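Local coordinates for protein flagellin B1 (Methanocaldococcus jannaschii DSM 2661, PDB 5YA6) that probably assembles into the archaellum, the rotating filament that propels archaeal cells, and holds a calcium ion in its beta-rich domain, at residues S11-I16 with G140-E145; L32-T37 with A150-T155; A50-I55 with S93-G98; Y65-T70 with W87-S92; G105-G110 with K114-V119. One frame throughout, in Å; residues are numbered along the deposited sequence.

Interaction 1: residues S11-I16 with G140-E145; sequences SGLMCI and GQFQPE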
# COMPACT_ATOMS: atom_id res chain seq x y z
N SER B 11 -9.69 -7.28 -17.08
CA SER B 11 -8.47 -8.01 -16.89
C SER B 11 -7.69 -7.41 -15.74
O SER B 11 -7.83 -6.24 -15.42
CB SER B 11 -7.67 -7.94 -18.16
OG SER B 11 -8.41 -8.66 -19.13
N GLY B 12 -6.87 -8.23 -15.12
CA GLY B 12 -6.01 -7.72 -14.05
C GLY B 12 -5.21 -8.82 -13.39
O GLY B 12 -5.28 -9.98 -13.80
N LEU B 13 -4.42 -8.43 -12.41
CA LEU B 13 -3.48 -9.31 -11.69
C LEU B 13 -3.77 -9.40 -10.22
O LEU B 13 -4.31 -8.48 -9.64
CB LEU B 13 -2.08 -8.80 -11.80
CG LEU B 13 -1.55 -8.61 -13.22
CD1 LEU B 13 -0.12 -8.08 -13.09
CD2 LEU B 13 -1.54 -9.89 -13.99
N MET B 14 -3.51 -10.57 -9.67
CA MET B 14 -3.69 -10.87 -8.27
C MET B 14 -2.37 -11.29 -7.67
O MET B 14 -1.68 -12.18 -8.20
CB MET B 14 -4.69 -12.02 -8.09
CG MET B 14 -5.00 -12.37 -6.63
SD MET B 14 -6.26 -13.68 -6.63
CE MET B 14 -5.68 -14.92 -7.78
N CYS B 15 -2.06 -10.76 -6.51
CA CYS B 15 -0.99 -11.28 -5.73
C CYS B 15 -1.44 -12.50 -4.98
O CYS B 15 -2.46 -12.49 -4.23
CB CYS B 15 -0.42 -10.20 -4.77
SG CYS B 15 0.91 -10.78 -3.67
N ILE B 16 -0.70 -13.61 -5.19
CA ILE B 16 -0.98 -14.86 -4.50
C ILE B 16 0.08 -15.26 -3.50
O ILE B 16 0.20 -16.43 -3.17
CB ILE B 16 -1.26 -15.99 -5.53
CG1 ILE B 16 -0.12 -16.17 -6.55
CG2 ILE B 16 -2.55 -15.69 -6.25
CD1 ILE B 16 -0.10 -17.51 -7.27
N GLY B 140 1.93 -1.86 -1.21
CA GLY B 140 2.28 -1.63 -2.63
C GLY B 140 1.25 -2.14 -3.61
O GLY B 140 0.29 -2.79 -3.22
N GLN B 141 1.47 -1.86 -4.90
CA GLN B 141 0.63 -2.34 -5.96
C GLN B 141 1.56 -2.63 -7.14
O GLN B 141 2.58 -1.96 -7.34
CB GLN B 141 -0.44 -1.33 -6.41
CG GLN B 141 -1.45 -1.03 -5.25
CD GLN B 141 -2.61 -0.17 -5.74
OE1 GLN B 141 -2.73 0.12 -6.93
NE2 GLN B 141 -3.53 0.19 -4.82
N PHE B 142 1.20 -3.69 -7.89
CA PHE B 142 1.84 -4.02 -9.19
C PHE B 142 0.86 -3.74 -10.30
O PHE B 142 -0.17 -4.40 -10.42
CB PHE B 142 2.26 -5.47 -9.20
CG PHE B 142 3.06 -5.84 -10.46
CD1 PHE B 142 4.18 -5.13 -10.79
CD2 PHE B 142 2.71 -6.94 -11.23
CE1 PHE B 142 4.92 -5.45 -11.91
CE2 PHE B 142 3.48 -7.28 -12.33
CZ PHE B 142 4.58 -6.55 -12.65
N GLN B 143 1.17 -2.71 -11.09
CA GLN B 143 0.24 -2.12 -12.02
C GLN B 143 0.80 -2.22 -13.48
O GLN B 143 1.65 -1.46 -13.87
CB GLN B 143 0.08 -0.66 -11.66
CG GLN B 143 -0.95 0.05 -12.56
CD GLN B 143 -2.33 -0.50 -12.49
OE1 GLN B 143 -3.06 -0.32 -11.49
NE2 GLN B 143 -2.73 -1.23 -13.56
N PRO B 144 0.26 -3.12 -14.22
CA PRO B 144 0.59 -3.08 -15.65
C PRO B 144 -0.07 -1.89 -16.33
O PRO B 144 -0.98 -1.24 -15.79
CB PRO B 144 -0.08 -4.38 -16.17
CG PRO B 144 0.00 -5.27 -14.99
CD PRO B 144 -0.53 -4.28 -13.90
N GLU B 145 0.33 -1.64 -17.55
CA GLU B 145 -0.25 -0.54 -18.27
C GLU B 145 -1.77 -0.65 -18.36
O GLU B 145 -2.49 0.37 -18.17
CB GLU B 145 0.40 -0.42 -19.63
CG GLU B 145 -0.16 0.76 -20.45
CD GLU B 145 0.47 0.88 -21.83
OE1 GLU B 145 0.05 1.82 -22.59
OE2 GLU B 145 1.38 0.09 -22.17

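Interaction 2: residues L32-T37 with A150-T155; sequences LAIYIT and AVIQFT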
# COMPACT_ATOMS: atom_id res chain seq x y z
N LEU B 32 12.73 -9.90 -1.50
CA LEU B 32 11.27 -10.22 -1.55
C LEU B 32 11.00 -11.00 -2.83
O LEU B 32 11.59 -10.72 -3.87
CB LEU B 32 10.36 -8.98 -1.53
CG LEU B 32 10.49 -8.10 -0.30
CD1 LEU B 32 9.80 -6.79 -0.53
CD2 LEU B 32 9.96 -8.81 0.93
N ALA B 33 10.02 -11.88 -2.78
CA ALA B 33 9.54 -12.60 -3.94
C ALA B 33 8.01 -12.45 -3.93
O ALA B 33 7.31 -12.99 -3.01
CB ALA B 33 9.96 -14.07 -3.88
N ILE B 34 7.49 -11.70 -4.93
CA ILE B 34 6.05 -11.38 -4.96
C ILE B 34 5.40 -12.21 -6.04
O ILE B 34 5.71 -12.04 -7.26
CB ILE B 34 5.83 -9.88 -5.22
CG1 ILE B 34 6.56 -9.08 -4.13
CG2 ILE B 34 4.37 -9.56 -5.38
CD1 ILE B 34 6.75 -7.60 -4.51
N TYR B 35 4.54 -13.12 -5.65
CA TYR B 35 3.92 -14.05 -6.61
C TYR B 35 2.61 -13.51 -7.13
O TYR B 35 1.80 -12.97 -6.39
CB TYR B 35 3.68 -15.42 -6.02
CG TYR B 35 4.99 -16.12 -5.61
CD1 TYR B 35 5.66 -15.83 -4.44
CD2 TYR B 35 5.53 -17.12 -6.41
CE1 TYR B 35 6.85 -16.45 -4.09
CE2 TYR B 35 6.72 -17.76 -6.06
CZ TYR B 35 7.36 -17.45 -4.90
OH TYR B 35 8.57 -18.08 -4.60
N ILE B 36 2.52 -13.56 -8.46
CA ILE B 36 1.47 -12.92 -9.28
C ILE B 36 0.82 -13.94 -10.25
O ILE B 36 1.51 -14.75 -10.84
CB ILE B 36 2.10 -11.80 -10.13
CG1 ILE B 36 2.73 -10.72 -9.21
CG2 ILE B 36 1.11 -11.26 -11.13
CD1 ILE B 36 1.69 -9.94 -8.40
N THR B 37 -0.49 -13.86 -10.43
CA THR B 37 -1.22 -14.64 -11.42
C THR B 37 -2.35 -13.75 -11.95
O THR B 37 -2.83 -12.87 -11.25
CB THR B 37 -1.77 -15.97 -10.85
OG1 THR B 37 -2.16 -16.87 -11.91
CG2 THR B 37 -2.96 -15.74 -9.97
N ALA B 150 -2.30 -5.93 -8.93
CA ALA B 150 -2.07 -6.78 -7.77
C ALA B 150 -1.78 -5.91 -6.57
O ALA B 150 -1.14 -4.87 -6.73
CB ALA B 150 -0.92 -7.75 -8.07
N VAL B 151 -2.14 -6.33 -5.37
CA VAL B 151 -2.02 -5.54 -4.16
C VAL B 151 -1.11 -6.29 -3.17
O VAL B 151 -1.30 -7.52 -2.91
CB VAL B 151 -3.40 -5.36 -3.47
CG1 VAL B 151 -3.21 -4.69 -2.12
CG2 VAL B 151 -4.26 -4.54 -4.41
N ILE B 152 -0.12 -5.59 -2.67
CA ILE B 152 0.80 -6.05 -1.67
C ILE B 152 0.55 -5.37 -0.34
O ILE B 152 0.51 -4.13 -0.28
CB ILE B 152 2.24 -5.78 -2.09
CG1 ILE B 152 2.59 -6.57 -3.42
CG2 ILE B 152 3.23 -6.15 -0.99
CD1 ILE B 152 2.27 -5.81 -4.72
N GLN B 153 0.21 -6.13 0.62
CA GLN B 153 0.21 -5.61 2.04
C GLN B 153 0.68 -6.67 3.11
O GLN B 153 0.12 -7.77 3.24
CB GLN B 153 -1.24 -5.32 2.42
CG GLN B 153 -1.32 -4.71 3.83
CD GLN B 153 -0.31 -3.60 4.13
OE1 GLN B 153 0.46 -3.61 5.13
NE2 GLN B 153 -0.32 -2.63 3.23
N PHE B 154 1.70 -6.32 3.83
CA PHE B 154 2.15 -7.21 4.88
C PHE B 154 2.85 -6.45 5.96
O PHE B 154 3.34 -5.34 5.74
CB PHE B 154 3.02 -8.34 4.35
CG PHE B 154 4.27 -7.90 3.68
CD1 PHE B 154 5.45 -7.70 4.42
CD2 PHE B 154 4.35 -7.84 2.28
CE1 PHE B 154 6.63 -7.34 3.78
CE2 PHE B 154 5.50 -7.48 1.64
CZ PHE B 154 6.65 -7.20 2.36
N THR B 155 2.87 -7.05 7.14
CA THR B 155 3.67 -6.57 8.23
C THR B 155 4.66 -7.68 8.49
O THR B 155 4.25 -8.81 8.72
CB THR B 155 2.82 -6.38 9.51
OG1 THR B 155 1.64 -5.66 9.19
CG2 THR B 155 3.63 -5.68 10.60

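Interaction 3: residues A50-I55 with S93-G98; sequences AKLFLI and SSYVVG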
# COMPACT_ATOMS: atom_id res chain seq x y z
N ALA B 50 5.05 -2.62 -16.74
CA ALA B 50 4.36 -2.69 -15.46
C ALA B 50 5.24 -2.09 -14.39
O ALA B 50 6.48 -2.27 -14.39
CB ALA B 50 3.99 -4.14 -15.12
N LYS B 51 4.64 -1.35 -13.45
CA LYS B 51 5.37 -0.68 -12.44
C LYS B 51 4.96 -1.29 -11.11
O LYS B 51 3.80 -1.60 -10.90
CB LYS B 51 5.08 0.80 -12.45
CG LYS B 51 5.68 1.50 -13.70
CD LYS B 51 5.05 2.83 -14.05
CE LYS B 51 5.76 3.49 -15.25
NZ LYS B 51 5.95 2.61 -16.48
N LEU B 52 5.95 -1.51 -10.28
CA LEU B 52 5.81 -1.97 -8.95
C LEU B 52 6.02 -0.77 -8.01
O LEU B 52 7.12 -0.23 -7.89
CB LEU B 52 6.78 -3.09 -8.66
CG LEU B 52 6.74 -3.66 -7.23
CD1 LEU B 52 5.34 -4.25 -6.96
CD2 LEU B 52 7.81 -4.71 -7.05
N PHE B 53 4.98 -0.46 -7.23
CA PHE B 53 5.00 0.64 -6.24
C PHE B 53 5.11 0.05 -4.87
O PHE B 53 4.34 -0.84 -4.57
CB PHE B 53 3.70 1.48 -6.39
CG PHE B 53 3.52 2.14 -7.75
CD1 PHE B 53 3.99 3.43 -8.01
CD2 PHE B 53 2.85 1.51 -8.74
CE1 PHE B 53 3.86 4.00 -9.28
CE2 PHE B 53 2.69 2.08 -10.01
CZ PHE B 53 3.18 3.35 -10.27
N LEU B 54 6.08 0.45 -4.08
CA LEU B 54 6.23 -0.03 -2.73
C LEU B 54 6.46 1.12 -1.74
O LEU B 54 7.47 1.80 -1.85
CB LEU B 54 7.43 -0.92 -2.64
CG LEU B 54 7.37 -2.24 -3.43
CD1 LEU B 54 8.74 -2.93 -3.40
CD2 LEU B 54 6.33 -3.16 -2.84
N ILE B 55 5.64 1.21 -0.70
CA ILE B 55 5.86 2.17 0.36
C ILE B 55 6.44 1.46 1.60
O ILE B 55 5.94 0.44 2.07
CB ILE B 55 4.50 2.80 0.78
CG1 ILE B 55 3.78 3.47 -0.37
CG2 ILE B 55 4.69 3.79 1.97
CD1 ILE B 55 2.27 3.58 -0.23
N SER B 93 16.08 0.20 -8.34
CA SER B 93 14.94 0.68 -9.05
C SER B 93 14.34 -0.32 -10.03
O SER B 93 13.58 0.06 -10.88
CB SER B 93 15.31 1.98 -9.80
OG SER B 93 16.18 1.64 -10.83
N SER B 94 14.65 -1.62 -9.88
CA SER B 94 14.21 -2.59 -10.88
C SER B 94 13.83 -3.90 -10.24
O SER B 94 14.43 -4.25 -9.21
CB SER B 94 15.39 -2.91 -11.85
OG SER B 94 16.10 -1.74 -12.18
N TYR B 95 12.84 -4.60 -10.81
CA TYR B 95 12.49 -5.98 -10.40
C TYR B 95 12.83 -6.94 -11.54
O TYR B 95 12.83 -6.56 -12.73
CB TYR B 95 10.97 -6.18 -9.96
CG TYR B 95 9.98 -5.83 -11.04
CD1 TYR B 95 9.53 -4.54 -11.19
CD2 TYR B 95 9.55 -6.78 -11.95
CE1 TYR B 95 8.66 -4.21 -12.21
CE2 TYR B 95 8.68 -6.48 -12.96
CZ TYR B 95 8.25 -5.17 -13.11
OH TYR B 95 7.42 -4.89 -14.19
N VAL B 96 13.08 -8.20 -11.20
CA VAL B 96 13.23 -9.25 -12.20
C VAL B 96 12.03 -10.18 -12.19
O VAL B 96 11.56 -10.56 -11.10
CB VAL B 96 14.57 -10.01 -11.91
CG1 VAL B 96 14.70 -11.25 -12.78
CG2 VAL B 96 15.73 -9.02 -12.00
N VAL B 97 11.55 -10.58 -13.33
CA VAL B 97 10.46 -11.53 -13.33
C VAL B 97 10.98 -12.95 -13.44
O VAL B 97 11.76 -13.27 -14.35
CB VAL B 97 9.48 -11.26 -14.49
CG1 VAL B 97 8.36 -12.28 -14.54
CG2 VAL B 97 8.91 -9.82 -14.38
N GLY B 98 10.56 -13.81 -12.54
CA GLY B 98 10.86 -15.28 -12.62
C GLY B 98 9.63 -15.98 -13.10
O GLY B 98 8.51 -15.78 -12.59

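Interaction 4: residues Y65-T70 with W87-S92; sequences YSTVTT and WSLADS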
# COMPACT_ATOMS: atom_id res chain seq x y z
N TYR B 65 10.56 -2.97 -14.89
CA TYR B 65 10.85 -4.32 -15.37
C TYR B 65 12.32 -4.38 -15.86
O TYR B 65 12.65 -3.71 -16.83
CB TYR B 65 9.86 -4.65 -16.46
CG TYR B 65 9.88 -5.99 -17.15
CD1 TYR B 65 10.89 -6.33 -18.08
CD2 TYR B 65 8.88 -6.90 -16.96
CE1 TYR B 65 10.87 -7.53 -18.71
CE2 TYR B 65 8.81 -8.09 -17.66
CZ TYR B 65 9.83 -8.43 -18.55
OH TYR B 65 9.71 -9.59 -19.23
N SER B 66 13.13 -5.23 -15.26
CA SER B 66 14.52 -5.39 -15.75
C SER B 66 14.60 -6.44 -16.80
O SER B 66 15.09 -6.17 -17.93
CB SER B 66 15.43 -5.76 -14.59
OG SER B 66 16.76 -5.88 -15.06
N THR B 67 14.22 -7.67 -16.47
CA THR B 67 14.23 -8.80 -17.41
C THR B 67 13.37 -9.97 -16.87
O THR B 67 12.76 -9.85 -15.73
CB THR B 67 15.67 -9.26 -17.74
OG1 THR B 67 15.62 -10.19 -18.83
CG2 THR B 67 16.32 -9.92 -16.48
N VAL B 68 13.33 -11.09 -17.57
CA VAL B 68 12.62 -12.28 -17.18
C VAL B 68 13.60 -13.48 -17.24
O VAL B 68 14.52 -13.50 -18.08
CB VAL B 68 11.35 -12.51 -18.05
CG1 VAL B 68 11.68 -12.52 -19.54
CG2 VAL B 68 10.63 -13.80 -17.67
N THR B 69 13.39 -14.44 -16.36
CA THR B 69 14.25 -15.67 -16.30
C THR B 69 13.39 -16.87 -16.05
O THR B 69 12.40 -16.83 -15.32
CB THR B 69 15.33 -15.61 -15.22
OG1 THR B 69 16.04 -16.87 -15.21
CG2 THR B 69 14.73 -15.37 -13.81
N THR B 70 13.76 -18.00 -16.71
CA THR B 70 13.10 -19.25 -16.46
C THR B 70 13.90 -20.14 -15.47
O THR B 70 13.48 -21.21 -15.16
CB THR B 70 13.02 -20.05 -17.72
OG1 THR B 70 14.32 -19.97 -18.33
CG2 THR B 70 11.95 -19.47 -18.76
N TRP B 87 19.38 -12.39 -10.35
CA TRP B 87 19.34 -11.53 -9.13
C TRP B 87 20.28 -10.34 -9.18
O TRP B 87 20.05 -9.35 -8.51
CB TRP B 87 19.67 -12.33 -7.85
CG TRP B 87 18.46 -12.96 -7.21
CD1 TRP B 87 18.13 -14.24 -7.19
CD2 TRP B 87 17.43 -12.26 -6.51
NE1 TRP B 87 16.90 -14.41 -6.57
CE2 TRP B 87 16.48 -13.20 -6.11
CE3 TRP B 87 17.22 -10.91 -6.20
CZ2 TRP B 87 15.34 -12.85 -5.33
CZ3 TRP B 87 16.10 -10.57 -5.47
CH2 TRP B 87 15.18 -11.51 -5.08
N SER B 88 21.38 -10.46 -9.92
CA SER B 88 22.29 -9.35 -10.08
C SER B 88 21.64 -8.07 -10.65
O SER B 88 22.11 -6.96 -10.36
CB SER B 88 23.49 -9.71 -10.94
OG SER B 88 23.20 -9.69 -12.33
N LEU B 89 20.58 -8.25 -11.43
CA LEU B 89 19.83 -7.14 -12.04
C LEU B 89 18.69 -6.57 -11.16
O LEU B 89 18.08 -5.55 -11.51
CB LEU B 89 19.28 -7.56 -13.39
CG LEU B 89 20.25 -8.12 -14.43
CD1 LEU B 89 19.57 -8.80 -15.58
CD2 LEU B 89 21.25 -7.09 -14.87
N ALA B 90 18.44 -7.17 -10.01
CA ALA B 90 17.46 -6.59 -9.08
C ALA B 90 18.17 -5.56 -8.26
O ALA B 90 18.84 -5.86 -7.27
CB ALA B 90 16.86 -7.69 -8.22
N ASP B 91 18.01 -4.30 -8.65
CA ASP B 91 18.75 -3.23 -8.04
C ASP B 91 17.80 -2.23 -7.33
O ASP B 91 16.65 -2.57 -6.99
CB ASP B 91 19.65 -2.56 -9.07
CG ASP B 91 18.90 -1.89 -10.17
OD1 ASP B 91 17.66 -1.74 -10.11
OD2 ASP B 91 19.54 -1.45 -11.15
N SER B 92 18.26 -1.03 -7.05
CA SER B 92 17.44 -0.09 -6.29
C SER B 92 16.17 0.36 -7.02
O SER B 92 15.24 0.85 -6.38
CB SER B 92 18.28 1.13 -5.92
OG SER B 92 18.66 1.86 -7.06
O HOH W 1 18.83 -3.71 -13.30

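Interaction 5: residues G105-G110 with K114-V119; sequences GSLSNG and KGDIAV. With CA (calcium ion), chain D.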
# COMPACT_ATOMS: atom_id res chain seq x y z
N GLY B 105 4.74 -20.57 -22.67
CA GLY B 105 5.98 -19.78 -22.88
C GLY B 105 5.87 -18.25 -22.97
O GLY B 105 6.86 -17.57 -23.12
N SER B 106 4.64 -17.73 -22.84
CA SER B 106 4.34 -16.30 -23.01
C SER B 106 5.18 -15.36 -22.11
O SER B 106 5.54 -14.24 -22.53
CB SER B 106 2.82 -16.06 -22.83
OG SER B 106 2.39 -16.32 -21.52
N LEU B 107 5.51 -15.80 -20.89
CA LEU B 107 6.31 -14.97 -19.98
C LEU B 107 7.72 -14.65 -20.45
O LEU B 107 8.28 -13.60 -20.07
CB LEU B 107 6.35 -15.55 -18.56
CG LEU B 107 5.13 -15.33 -17.72
CD1 LEU B 107 5.28 -16.17 -16.48
CD2 LEU B 107 5.01 -13.87 -17.32
N SER B 108 8.25 -15.48 -21.34
CA SER B 108 9.53 -15.22 -21.95
C SER B 108 9.48 -14.09 -22.96
O SER B 108 10.52 -13.55 -23.29
CB SER B 108 10.18 -16.51 -22.52
OG SER B 108 10.39 -17.46 -21.45
N ASN B 109 8.29 -13.70 -23.42
CA ASN B 109 8.11 -12.44 -24.08
C ASN B 109 7.47 -11.33 -23.23
O ASN B 109 6.97 -10.33 -23.77
CB ASN B 109 7.29 -12.64 -25.35
CG ASN B 109 8.17 -12.62 -26.54
OD1 ASN B 109 8.67 -11.55 -26.92
ND2 ASN B 109 8.50 -13.79 -27.07
N GLY B 110 7.45 -11.55 -21.91
CA GLY B 110 6.91 -10.52 -20.99
C GLY B 110 5.38 -10.45 -20.98
O GLY B 110 4.83 -9.39 -20.64
N LYS B 114 -3.59 -16.77 -19.09
CA LYS B 114 -4.33 -17.68 -18.25
C LYS B 114 -3.49 -18.84 -17.70
O LYS B 114 -2.84 -19.59 -18.47
CB LYS B 114 -5.53 -18.23 -19.06
CG LYS B 114 -6.31 -19.28 -18.28
CD LYS B 114 -7.53 -19.75 -19.07
CE LYS B 114 -8.20 -20.91 -18.32
NZ LYS B 114 -9.44 -21.36 -19.00
N GLY B 115 -3.58 -19.02 -16.39
CA GLY B 115 -2.92 -20.08 -15.67
C GLY B 115 -1.49 -19.76 -15.21
O GLY B 115 -0.92 -20.51 -14.40
N ASP B 116 -0.90 -18.69 -15.72
CA ASP B 116 0.51 -18.42 -15.48
C ASP B 116 0.75 -17.99 -14.06
O ASP B 116 -0.12 -17.34 -13.48
CB ASP B 116 1.07 -17.32 -16.39
CG ASP B 116 1.23 -17.72 -17.85
OD1 ASP B 116 1.04 -18.92 -18.24
OD2 ASP B 116 1.60 -16.81 -18.60
N ILE B 117 1.94 -18.30 -13.55
CA ILE B 117 2.40 -17.74 -12.29
C ILE B 117 3.77 -17.14 -12.56
O ILE B 117 4.67 -17.80 -13.09
CB ILE B 117 2.47 -18.74 -11.11
CG1 ILE B 117 1.11 -19.40 -10.91
CG2 ILE B 117 2.94 -18.05 -9.81
CD1 ILE B 117 1.19 -20.57 -9.92
N ALA B 118 3.95 -15.88 -12.13
CA ALA B 118 5.23 -15.23 -12.20
C ALA B 118 5.63 -14.83 -10.79
O ALA B 118 4.79 -14.64 -9.93
CB ALA B 118 5.20 -14.01 -13.08
N VAL B 119 6.93 -14.62 -10.57
CA VAL B 119 7.39 -14.06 -9.29
C VAL B 119 8.17 -12.80 -9.58
O VAL B 119 8.92 -12.73 -10.57
CB VAL B 119 8.19 -15.12 -8.48
CG1 VAL B 119 9.45 -15.55 -9.23
CG2 VAL B 119 8.52 -14.60 -7.10
CA CA D . 1.51 -18.31 -20.49
O HOH W 2 0.28 -20.42 -20.68

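Interaction 1: residues S11-I16 with G140-E145
L13 sends one methyl, CD1, into the corner formed by the ring of F142 and the ring of P144, and this single branch carries nearly all of the contact. The leucine and phenylalanine side chains cross obliquely: CD1 lies 3.6 Å from F142 CD2 and 3.8 Å from CE2 of the same ring, so it comes at a slant to the CD2-CE2 bond. The pyrrolidine ring of P144 points its CG at the same methyl, P144 CG lying 3.4 Å from L13 CD1, closer than carbons usually settle. F142 holds CG anti to its backbone N (chi1 -174°), which swings the ring back against the leucine. Beside this apolar corner, the amide of Q143 is pinned flat: NE2 gives a nearly straight bond of 2.8 Å to P144 O (170° at the hydrogen), meeting a carbonyl lone pair, and NE2 also bonds G147 O. I36, A150 and I45 touch L13 as well, while the other side of strand 137-143 faces the second subunit, where Q141 NE2 bonds S139 OG of that subunit. With strands 13-23 and 137-143 facing each other rather than pairing, the arrangement is consistent with the interior of a curved, sandwich-like beta fold.

Interaction 2: residues L32-T37 with A150-T155
Next to I36, whose CD1 meets A150 CB, T37 OG1 makes a short hydrogen bond to D116 O and ties down this end of the strand. Everything between residues 32-37 and 150-155 themselves is apolar. The strand axes run roughly antiparallel (152°) and approach to 8.8 Å, too far for backbone pairing, so three pairs of side chains fill the distance. At one end L32 and F154 come from opposite directions, with L32 CD2 3.9 Å from F154 CZ at the far end of the ring. In the middle I34 and I152 meet at about a right angle, I34 CG2 lying 4.0 Å from I152 CG1. The branch that touches is set by chi1 of I34 (-57°), which turns CG2 anti to the backbone N and over the facing strand. The third pair is that of I36 and A150; I36 has two conformers, so the tightness there is doubtful. L167 packs on both L32 and F154, and L120 on I34 and I36. With buried hydrocarbon on both sides, cohesion here probably rests on shape and on water exclusion, the directional bonds being left to neighbouring strands.

Interaction 3: residues A50-I55 with S93-G98
Residues 50-55 and 93-98 come closest in the backbone at L52 and Y95, whose CA atoms stand 7.9 Å apart; strand 59-69 lies between their strands in the order of the sheet, so their backbones do not pair and the contact is made by side chains over the face of the sheet. Y95 does the reaching. Its CG sits between the backbone N and the carbonyl carbon (chi1 59°), and from there the ring extends to the start of the other segment, where Y95 OH donates a hydrogen bond of 2.8 Å to A50 O. The bond is bent at the acceptor: the C=O...OH angle is 118° and the hydroxyl stands 50° above the carbonyl plane, away from the lone pairs. A50 O itself lies at the edge of the tyrosine ring. The methyl of A50 lies beside the hydroxyl, A50 CB being 3.6 Å from Y95 OH. Further along the ring L52 CB approaches CD1 of Y95 obliquely, at 4.0 Å. Two more neighbours fix the ring's setting: CG2 of V97 lies at its edge, and F142 meets it edge-to-face. A phenylalanine in place of Y95 lacks the hydroxyl and would probably leave A50 O without this donor and the ring less firmly tied to the lead-in of strand 51-56. L120 packs on Y95 and V122 on L52, from strand 117-123. The bond thus links two parts of the sheet one strand apart, within a core consistent with a curved, sandwich-like beta fold.

Interaction 4: residues Y65-T70 with W87-S92
L89 presses on two consecutive residues, S66 and T67, and the two halves of this contact differ in kind. The packed half is apolar: CG2 of T67 meets CD1 of L89 at 3.6 Å, the two side chains passing at a slant. T67 puts OG1 anti to its backbone N (chi1 -170°), which leaves CG2 as the branch turned to the leucine. Neighbouring residues of a strand usually face opposite ways, but S66 departs from extended angles (phi -90°, psi -59°), and both it and T67 turn their side chains to L89. The other half is polar and hydrated. S66 OG lies 3.5 Å from L89 CB, a contact without a bond, while a water bridges the polar atoms nearby. That water donates a good bond of 2.7 Å to L89 O; its links to D91 OD2 and to S66 OG are both weak. D91 has firmer attachments through OD1, to S94 OG and S93 N. The whole contact sits near the protein surface, with L89 itself exposed. Around it, S66 and T67 pair through the backbone with strand 94-99, V96 of that strand touches L89, and the 3-10 turn bearing L89 thus lies against the neighbouring parallel strands 59-69 and 94-99.

Interaction 5: residues G105-G110 with K114-V119
The carboxylate of D116 is the flat group here: the calcium ion lies at its oxygen edge, gripped by OD1 and OD2 at 2.4 Å each, while L107 stands on the side of one face, its CG 3.9 Å from D116 OD2. Chi1 of D116 (-72°) turns CG anti to the carbonyl carbon and so aims the carboxylate at the turn of residues 106-108. From that turn S106 adds its hydroxyl, with OG 2.4 Å from the calcium. S106 OG and D116 OD2 are 3.1 Å apart, but they share the metal rather than a hydrogen bond; the proton of OG goes to V111 O. A water, D102, D104 and N113 complete the shell, giving seven ligand atoms in all. D102 also accepts from L107 N, through OD2, and so anchors the turn behind the serine. Away from the metal the contact becomes apolar: L107 CD1 rests 4.0 Å from A118 CB, at the start of strand 117-123. The aspartates at alternate positions followed by serine resemble the start of an EF-hand-like DxDxS loop, though without its flanking helices. Three carboxylates around one dication imply mutual repulsion that the calcium probably offsets, so the ion is likely to hold loop and strand together.

Overall arrangement
The five contacts are facets of one curved sheet and its loops. Interactions 1 and 2, with centres 9 Å apart, are joined by two strand pairings, for strand 13-23 pairs with 28-38 and 137-143 with 150-155; interaction 3, its centre 11 Å from that of interaction 1, adjoins it through the backbone bonds of Q141 O to F53 N and Q143 N to K51 O. Interaction 4 joins interaction 3 through bonds between T67, T69 and V97. The metal lies toward one end: interaction 5 holds it, and the side chains of L13 and I36 are about 11 and 12 Å away. I36 N bonds A118 O at 2.9 Å; strand 28-38 thus lies beside strand 117-123, which follows D116, while V68 packs against the turn of L107.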